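Local structure of hydrogenase-specific maturation endopeptidase (Thermococcus kodakarensis, 5IJA) at residues A18-Y31 / V136-K148. The protein probably acts as an endopeptidase in the maturation of [NiFe] hydrogenase, and so as an activator of that enzyme. Residues are numbered along the deposited sequence; the frame is centred on the assembly and turned at random.
Sequences AGLKAGRILAEKGY and VQKAVEIAEKLAK
Ala22 and Val136 bring the backbones nearest, where helix 18-28 crosses helix 136-146 at -52° with the axes 9.2 Å apart. Val136 is a knob in the hole formed by Ala18, Lys21, Ala22 and Ile25. Its CG1, anti to the backbone N (chi1 170°), meets Ile25 CD1 at 3.6 Å. One turn on, Val140 turns CG2 to Ala22 and CG1 to Leu26 CD2, 3.8 Å away. The other Leu26 branch, CD1, rests on Ala143 CB. A Schellman motif at Gly30 ends the first helix before Tyr31. Tyr31 OH donates to Glu144 OE1 at 2.5 Å, on the anti lone pair, with ring and carboxylate planes 80° apart. Ala147 CB lies 3.6 Å from Tyr31 CE1. A water bonds to Tyr31 OH, Glu144 O and Ala147 O, but cannot donate to all three at once. The Lys29-Glu144 salt bridge is doubtful, its atoms modelled too close. A phenylalanine in place of Tyr31 would probably leave Glu144 OE1 and the water without their hydroxyl partner. Leu26 on Ile5 and Ala139 on Ile115 pack both helices on the central sheet. The contact is apolar at the crossing and polar toward the C-terminal ends, where Tyr31 OH satisfies Glu144 OE1.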
loop_
_atom_site.group_PDB
_atom_site.type_symbol
_atom_site.label_atom_id
_atom_site.label_comp_id
_atom_site.label_asym_id
_atom_site.label_seq_id
_atom_site.Cartn_x
_atom_site.Cartn_y
_atom_site.Cartn_z
ATOM N N ALA A 18 3.194 -4.172 7.775
ATOM C CA ALA A 18 3.083 -2.743 8.109
ATOM C C ALA A 18 1.924 -2.092 7.345
ATOM O O ALA A 18 1.127 -1.331 7.913
ATOM C CB ALA A 18 4.361 -2.042 7.819
ATOM N N GLY A 19 1.824 -2.424 6.064
ATOM C CA GLY A 19 0.732 -1.940 5.235
ATOM C C GLY A 19 -0.634 -2.305 5.768
ATOM O O GLY A 19 -1.547 -1.472 5.769
ATOM N N LEU A 20 -0.784 -3.546 6.242
ATOM C CA LEU A 20 -2.051 -4.014 6.774
ATOM C C LEU A 20 -2.391 -3.290 8.071
ATOM O O LEU A 20 -3.545 -2.949 8.310
ATOM C CB LEU A 20 -2.026 -5.538 6.996
ATOM C CG LEU A 20 -1.692 -6.417 5.791
ATOM C CD1 LEU A 20 -1.806 -7.899 6.139
ATOM C CD2 LEU A 20 -2.586 -6.090 4.599
ATOM N N LYS A 21 -1.379 -3.033 8.899
ATOM C CA LYS A 21 -1.611 -2.373 10.173
ATOM C C LYS A 21 -2.052 -0.931 9.947
ATOM O O LYS A 21 -2.971 -0.437 10.595
ATOM C CB LYS A 21 -0.353 -2.421 11.047
ATOM C CG LYS A 21 -0.374 -3.524 12.118
ATOM C CD LYS A 21 0.358 -4.790 11.678
ATOM C CE LYS A 21 0.416 -5.823 12.815
ATOM N NZ LYS A 21 1.296 -6.993 12.498
ATOM N N ALA A 22 -1.386 -0.258 9.019
ATOM C CA ALA A 22 -1.810 1.081 8.616
ATOM C C ALA A 22 -3.247 1.058 8.088
ATOM O O ALA A 22 -4.070 1.897 8.460
ATOM C CB ALA A 22 -0.866 1.620 7.582
ATOM N N GLY A 23 -3.558 0.070 7.254
ATOM C CA GLY A 23 -4.917 -0.100 6.757
ATOM C C GLY A 23 -5.967 -0.297 7.842
ATOM O O GLY A 23 -7.033 0.325 7.828
ATOM N N ARG A 24 -5.668 -1.159 8.801
ATOM C CA ARG A 24 -6.585 -1.376 9.913
ATOM C C ARG A 24 -6.810 -0.095 10.717
ATOM O O ARG A 24 -7.933 0.199 11.104
ATOM C CB ARG A 24 -6.077 -2.500 10.816
ATOM C CG ARG A 24 -6.069 -3.847 10.119
ATOM C CD ARG A 24 -6.039 -5.016 11.095
ATOM N NE ARG A 24 -5.837 -6.269 10.377
ATOM C CZ ARG A 24 -4.689 -6.938 10.367
ATOM N NH1 ARG A 24 -3.651 -6.477 11.054
ATOM N NH2 ARG A 24 -4.579 -8.066 9.675
ATOM N N ILE A 25 -5.757 0.684 10.942
ATOM C CA ILE A 25 -5.916 1.970 11.627
ATOM C C ILE A 25 -6.836 2.893 10.839
ATOM O O ILE A 25 -7.719 3.530 11.400
ATOM C CB ILE A 25 -4.568 2.685 11.846
ATOM C CG1 ILE A 25 -3.678 1.911 12.812
ATOM C CG2 ILE A 25 -4.774 4.087 12.396
ATOM C CD1 ILE A 25 -2.261 2.473 12.903
ATOM N N LEU A 26 -6.614 2.976 9.533
ATOM C CA LEU A 26 -7.470 3.795 8.690
ATOM C C LEU A 26 -8.916 3.270 8.664
ATOM O O LEU A 26 -9.860 4.058 8.657
ATOM C CB LEU A 26 -6.887 3.872 7.279
ATOM C CG LEU A 26 -5.558 4.624 7.208
ATOM C CD1 LEU A 26 -4.792 4.243 5.952
ATOM C CD2 LEU A 26 -5.785 6.129 7.279
ATOM N N ALA A 27 -9.083 1.946 8.665
ATOM C CA ALA A 27 -10.419 1.355 8.643
ATOM C C ALA A 27 -11.187 1.720 9.924
ATOM O O ALA A 27 -12.362 2.087 9.868
ATOM C CB ALA A 27 -10.341 -0.170 8.474
ATOM N N GLU A 28 -10.503 1.644 11.065
ATOM C CA GLU A 28 -11.098 2.026 12.350
ATOM C C GLU A 28 -11.482 3.501 12.350
ATOM O O GLU A 28 -12.417 3.908 13.042
ATOM C CB GLU A 28 -10.135 1.731 13.507
ATOM C CG GLU A 28 -10.672 2.155 14.872
ATOM C CD GLU A 28 -9.640 2.038 15.981
ATOM O OE1 GLU A 28 -8.540 1.506 15.719
ATOM O OE2 GLU A 28 -9.934 2.474 17.118
ATOM N N LYS A 29 -10.776 4.298 11.549
ATOM C CA LYS A 29 -11.052 5.732 11.459
ATOM C C LYS A 29 -12.141 6.061 10.451
ATOM O O LYS A 29 -12.432 7.229 10.219
ATOM C CB LYS A 29 -9.794 6.509 11.082
ATOM C CG LYS A 29 -8.826 6.759 12.212
ATOM C CD LYS A 29 -7.685 7.643 11.702
ATOM C CE LYS A 29 -6.658 7.914 12.793
ATOM N NZ LYS A 29 -5.638 8.889 12.332
ATOM N N GLY A 30 -12.710 5.027 9.831
ATOM C CA GLY A 30 -13.854 5.194 8.946
ATOM C C GLY A 30 -13.569 5.213 7.452
ATOM O O GLY A 30 -14.492 5.315 6.642
ATOM N N TYR A 31 -12.299 5.107 7.075
ATOM C CA TYR A 31 -11.933 5.194 5.665
ATOM C C TYR A 31 -12.291 3.934 4.916
ATOM O O TYR A 31 -12.417 2.855 5.508
ATOM C CB TYR A 31 -10.440 5.472 5.515
ATOM C CG TYR A 31 -10.038 6.843 5.985
ATOM C CD1 TYR A 31 -10.060 7.929 5.120
ATOM C CD2 TYR A 31 -9.639 7.053 7.298
ATOM C CE1 TYR A 31 -9.693 9.187 5.554
ATOM C CE2 TYR A 31 -9.268 8.302 7.739
ATOM C CZ TYR A 31 -9.297 9.366 6.868
ATOM O OH TYR A 31 -8.922 10.610 7.320
ATOM N N VAL A 136 4.360 3.353 10.433
ATOM C CA VAL A 136 2.916 3.164 10.248
ATOM C C VAL A 136 2.152 4.444 10.565
ATOM O O VAL A 136 1.210 4.824 9.862
ATOM C CB VAL A 136 2.381 2.016 11.128
ATOM C CG1 VAL A 136 0.855 1.992 11.107
ATOM C CG2 VAL A 136 2.965 0.691 10.677
ATOM N N GLN A 137 2.577 5.121 11.622
ATOM C CA GLN A 137 1.960 6.380 12.006
ATOM C C GLN A 137 2.071 7.426 10.904
ATOM O O GLN A 137 1.084 8.095 10.567
ATOM C CB GLN A 137 2.590 6.885 13.305
ATOM C CG GLN A 137 2.275 5.978 14.491
ATOM C CD GLN A 137 0.781 5.891 14.757
ATOM O OE1 GLN A 137 0.081 6.905 14.760
ATOM N NE2 GLN A 137 0.280 4.675 14.960
ATOM N N LYS A 138 3.249 7.554 10.308
ATOM C CA LYS A 138 3.391 8.562 9.261
ATOM C C LYS A 138 2.698 8.138 7.964
ATOM O O LYS A 138 2.196 8.992 7.232
ATOM C CB LYS A 138 4.856 8.893 8.993
ATOM C CG LYS A 138 5.002 10.338 8.502
ATOM C CD LYS A 138 6.302 11.005 8.940
ATOM C CE LYS A 138 6.224 12.518 8.688
ATOM N NZ LYS A 138 7.551 13.178 8.493
ATOM N N ALA A 139 2.669 6.834 7.678
ATOM C CA ALA A 139 1.912 6.350 6.527
ATOM C C ALA A 139 0.431 6.686 6.674
ATOM O O ALA A 139 -0.225 7.092 5.705
ATOM C CB ALA A 139 2.101 4.845 6.350
ATOM N N VAL A 140 -0.092 6.525 7.886
ATOM C CA VAL A 140 -1.494 6.840 8.151
ATOM C C VAL A 140 -1.773 8.332 7.944
ATOM O O VAL A 140 -2.809 8.705 7.377
ATOM C CB VAL A 140 -1.894 6.403 9.573
ATOM C CG1 VAL A 140 -3.287 6.954 9.956
ATOM C CG2 VAL A 140 -1.890 4.899 9.652
ATOM N N GLU A 141 -0.839 9.172 8.377
ATOM C CA GLU A 141 -0.965 10.627 8.217
ATOM C C GLU A 141 -1.010 11.056 6.757
ATOM O O GLU A 141 -1.823 11.900 6.374
ATOM C CB GLU A 141 0.190 11.347 8.894
ATOM C CG GLU A 141 0.175 11.308 10.402
ATOM C CD GLU A 141 1.360 12.056 10.976
ATOM O OE1 GLU A 141 1.802 13.034 10.328
ATOM O OE2 GLU A 141 1.861 11.659 12.052
ATOM N N ILE A 142 -0.127 10.480 5.949
ATOM C CA ILE A 142 -0.117 10.755 4.513
ATOM C C ILE A 142 -1.430 10.325 3.873
ATOM O O ILE A 142 -2.024 11.066 3.099
ATOM C CB ILE A 142 1.068 10.046 3.819
ATOM C CG1 ILE A 142 2.391 10.547 4.397
ATOM C CG2 ILE A 142 1.036 10.267 2.310
ATOM C CD1 ILE A 142 3.632 9.850 3.848
ATOM N N ALA A 143 -1.902 9.130 4.206
ATOM C CA ALA A 143 -3.119 8.608 3.605
ATOM C C ALA A 143 -4.358 9.451 3.959
ATOM O O ALA A 143 -5.254 9.622 3.131
ATOM C CB ALA A 143 -3.334 7.164 4.034
ATOM N N GLU A 144 -4.425 9.956 5.190
ATOM C CA GLU A 144 -5.586 10.762 5.602
ATOM C C GLU A 144 -5.658 12.054 4.797
ATOM O O GLU A 144 -6.742 12.510 4.427
ATOM C CB GLU A 144 -5.539 11.066 7.110
ATOM C CG GLU A 144 -5.722 9.832 7.995
ATOM C CD GLU A 144 -6.324 10.149 9.362
ATOM O OE1 GLU A 144 -7.499 10.587 9.423
ATOM O OE2 GLU A 144 -5.624 9.950 10.377
ATOM N N LYS A 145 -4.496 12.637 4.526
ATOM C CA LYS A 145 -4.421 13.789 3.638
ATOM C C LYS A 145 -4.912 13.461 2.225
ATOM O O LYS A 145 -5.620 14.260 1.617
ATOM C CB LYS A 145 -2.993 14.342 3.600
ATOM C CG LYS A 145 -2.497 14.729 4.977
ATOM C CD LYS A 145 -1.043 15.172 5.023
ATOM C CE LYS A 145 -0.738 15.732 6.419
ATOM N NZ LYS A 145 0.707 15.699 6.767
ATOM N N LEU A 146 -4.555 12.288 1.703
ATOM C CA LEU A 146 -4.948 11.937 0.345
ATOM C C LEU A 146 -6.437 11.625 0.249
ATOM O O LEU A 146 -7.035 11.701 -0.827
ATOM C CB LEU A 146 -4.119 10.745 -0.162
ATOM C CG LEU A 146 -2.608 10.977 -0.205
ATOM C CD1 LEU A 146 -1.863 9.724 -0.656
ATOM C CD2 LEU A 146 -2.297 12.141 -1.130
ATOM N N ALA A 147 -7.032 11.272 1.380
ATOM C CA ALA A 147 -8.426 10.860 1.411
ATOM C C ALA A 147 -9.290 11.949 2.025
ATOM O O ALA A 147 -9.648 11.880 3.203
ATOM C CB ALA A 147 -8.576 9.566 2.184
ATOM N N LYS A 148 -9.620 12.956 1.222
ATOM C CA LYS A 148 -10.401 14.091 1.706
ATOM C C LYS A 148 -11.902 13.867 1.569
ATOM O O LYS A 148 -12.666 14.185 2.483
ATOM C CB LYS A 148 -9.992 15.367 0.965
ATOM C CG LYS A 148 -8.554 15.783 1.228
ATOM C CD LYS A 148 -8.263 15.821 2.722
ATOM C CE LYS A 148 -9.156 16.823 3.434
ATOM N NZ LYS A 148 -8.620 17.172 4.775
HETATM O O HOH W 1 -9.117 12.635 5.618
#